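Local atomic coordinates of type III effector NopAA (Sinorhizobium fredii USDA 257, PDB entry 6SDU), a protein that hydrolyses xyloglucan through its glycosyl hydrolase family 12 domain and is a type III secretion effector of a symbiotic bacterium. Residues 35-40 and 73-78. Sequence-based numbering, arbitrary orientation.
Sequences SWNNDV and YPHVAF
Trp36 and Val76 face each other as a non-hydrogen-bonded pair of two antiparallel strands, their side chains side by side. Val76 CG2, anti to its own backbone N, lies over one face of the indole, 3.8 Å from the centroid of the five-membered ring, a CH-pi contact offset toward the rim. Hydrogen-bonded pairs flank it: Ser35 with Ala77, and Asn37 with His75, where Asn37 N reaches His75 O at 2.8 Å. On the other face, the His75 imidazole leans toward strand 35-40. A nearly straight bond from His75 ND1 to Tyr73 O (2.9 Å, 172°), lying in the ring plane, fixes its rotation. The Asn37 side chain crosses this ring at a slant, CB 3.5 Å from His75 CE1, with amide and ring planes 23° apart, while Asp39 OD2 meets the ring edge at His75 CE1 (3.4 Å). Trp36 and Val76 are buried; Ser35, Asn37 and Asp39 are partly exposed, although His75 beside them is buried. On this face Tyr73 touches Glu217 of the glucose-binding pocket. In the family 12 beta-jelly-roll, Trp36 packs on Val52 and edge-to-face on Trp58 of the other sheet, whereas strands 34-40 and 72-83 run between strands 28-31 and 208-218.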
loop_
_atom_site.group_PDB
_atom_site.type_symbol
_atom_site.label_atom_id
_atom_site.label_comp_id
_atom_site.label_asym_id
_atom_site.label_seq_id
_atom_site.Cartn_x
_atom_site.Cartn_y
_atom_site.Cartn_z
ATOM N N SER A 35 -3.835 -8.578 -11.072
ATOM C CA SER A 35 -2.807 -8.058 -11.959
ATOM C C SER A 35 -1.602 -7.628 -11.136
ATOM O O SER A 35 -1.717 -7.306 -9.946
ATOM C CB SER A 35 -3.327 -6.909 -12.844
ATOM O OG SER A 35 -3.689 -5.783 -12.078
ATOM N N TRP A 36 -0.432 -7.697 -11.765
ATOM C CA TRP A 36 0.833 -7.321 -11.141
ATOM C C TRP A 36 1.495 -6.244 -11.986
ATOM O O TRP A 36 1.533 -6.364 -13.215
ATOM C CB TRP A 36 1.751 -8.535 -10.993
ATOM C CG TRP A 36 1.232 -9.592 -10.024
ATOM C CD1 TRP A 36 1.583 -9.749 -8.700
ATOM C CD2 TRP A 36 0.293 -10.638 -10.312
ATOM N NE1 TRP A 36 0.905 -10.819 -8.154
ATOM C CE2 TRP A 36 0.116 -11.388 -9.119
ATOM C CE3 TRP A 36 -0.414 -11.021 -11.461
ATOM C CZ2 TRP A 36 -0.753 -12.485 -9.042
ATOM C CZ3 TRP A 36 -1.263 -12.116 -11.391
ATOM C CH2 TRP A 36 -1.432 -12.833 -10.182
ATOM N N ASN A 37 2.014 -5.196 -11.333
ATOM C CA ASN A 37 2.576 -4.033 -12.018
ATOM C C ASN A 37 3.944 -3.667 -11.449
ATOM O O ASN A 37 4.065 -3.383 -10.255
ATOM C CB ASN A 37 1.616 -2.852 -11.900
ATOM C CG ASN A 37 0.247 -3.178 -12.455
ATOM O OD1 ASN A 37 0.003 -2.985 -13.649
ATOM N ND2 ASN A 37 -0.649 -3.707 -11.604
ATOM N N ASN A 38 4.963 -3.670 -12.318
ATOM C CA ASN A 38 6.346 -3.289 -11.984
ATOM C C ASN A 38 6.541 -1.775 -12.097
ATOM O O ASN A 38 7.332 -1.287 -12.905
ATOM C CB ASN A 38 7.325 -4.024 -12.892
ATOM C CG ASN A 38 8.715 -4.082 -12.309
ATOM O OD1 ASN A 38 8.873 -4.104 -11.096
ATOM N ND2 ASN A 38 9.731 -4.081 -13.166
ATOM N N ASP A 39 5.830 -1.027 -11.255
ATOM C CA ASP A 39 5.815 0.436 -11.365
ATOM C C ASP A 39 7.084 1.062 -10.793
ATOM O O ASP A 39 7.335 0.944 -9.587
ATOM C CB ASP A 39 4.591 1.010 -10.665
ATOM C CG ASP A 39 3.317 0.711 -11.397
ATOM O OD1 ASP A 39 3.354 -0.114 -12.346
ATOM O OD2 ASP A 39 2.283 1.326 -11.033
ATOM N N VAL A 40 7.901 1.672 -11.673
ATOM C CA VAL A 40 9.133 2.388 -11.327
ATOM C C VAL A 40 9.228 3.615 -12.221
ATOM O O VAL A 40 9.147 3.490 -13.451
ATOM C CB VAL A 40 10.419 1.558 -11.515
ATOM C CG1 VAL A 40 11.559 2.184 -10.731
ATOM C CG2 VAL A 40 10.219 0.135 -11.137
ATOM N N TYR A 73 6.518 1.517 -6.917
ATOM C CA TYR A 73 5.462 0.822 -6.182
ATOM C C TYR A 73 5.119 -0.462 -6.918
ATOM O O TYR A 73 4.073 -0.555 -7.576
ATOM C CB TYR A 73 4.223 1.704 -6.001
ATOM C CG TYR A 73 3.101 1.079 -5.146
ATOM C CD1 TYR A 73 3.348 0.596 -3.860
ATOM C CD2 TYR A 73 1.793 0.994 -5.630
ATOM C CE1 TYR A 73 2.326 0.037 -3.080
ATOM C CE2 TYR A 73 0.757 0.438 -4.863
ATOM C CZ TYR A 73 1.025 -0.040 -3.594
ATOM O OH TYR A 73 -0.004 -0.605 -2.845
ATOM N N PRO A 74 6.001 -1.466 -6.865
ATOM C CA PRO A 74 5.620 -2.799 -7.360
ATOM C C PRO A 74 4.415 -3.312 -6.584
ATOM O O PRO A 74 4.389 -3.276 -5.346
ATOM C CB PRO A 74 6.857 -3.659 -7.078
ATOM C CG PRO A 74 7.616 -2.916 -6.024
ATOM C CD PRO A 74 7.368 -1.455 -6.318
ATOM N N HIS A 75 3.399 -3.782 -7.300
ATOM C CA HIS A 75 2.205 -4.145 -6.552
ATOM C C HIS A 75 1.362 -5.132 -7.327
ATOM O O HIS A 75 1.482 -5.274 -8.542
ATOM C CB HIS A 75 1.371 -2.923 -6.200
ATOM C CG HIS A 75 0.728 -2.278 -7.386
ATOM N ND1 HIS A 75 1.388 -1.366 -8.180
ATOM C CD2 HIS A 75 -0.521 -2.391 -7.897
ATOM C CE1 HIS A 75 0.575 -0.946 -9.134
ATOM N NE2 HIS A 75 -0.582 -1.564 -8.994
ATOM N N VAL A 76 0.497 -5.799 -6.577
ATOM C CA VAL A 76 -0.564 -6.651 -7.078
ATOM C C VAL A 76 -1.859 -5.857 -6.910
ATOM O O VAL A 76 -1.966 -5.032 -5.999
ATOM C CB VAL A 76 -0.577 -7.981 -6.297
ATOM C CG1 VAL A 76 -0.765 -7.710 -4.794
ATOM C CG2 VAL A 76 -1.651 -8.964 -6.814
ATOM N N ALA A 77 -2.802 -6.019 -7.835
ATOM C CA ALA A 77 -4.054 -5.269 -7.793
ATOM C C ALA A 77 -5.245 -6.179 -8.072
ATOM O O ALA A 77 -5.157 -7.112 -8.876
ATOM C CB ALA A 77 -4.050 -4.092 -8.807
ATOM N N PHE A 78 -6.380 -5.856 -7.440
ATOM C CA PHE A 78 -7.629 -6.600 -7.578
ATOM C C PHE A 78 -8.803 -5.629 -7.709
ATOM O O PHE A 78 -9.040 -4.803 -6.818
ATOM C CB PHE A 78 -7.827 -7.524 -6.362
ATOM C CG PHE A 78 -8.981 -8.516 -6.499
ATOM C CD1 PHE A 78 -10.260 -8.198 -6.048
ATOM C CD2 PHE A 78 -8.770 -9.785 -7.039
ATOM C CE1 PHE A 78 -11.312 -9.120 -6.152
ATOM C CE2 PHE A 78 -9.811 -10.706 -7.146
ATOM C CZ PHE A 78 -11.087 -10.370 -6.701
#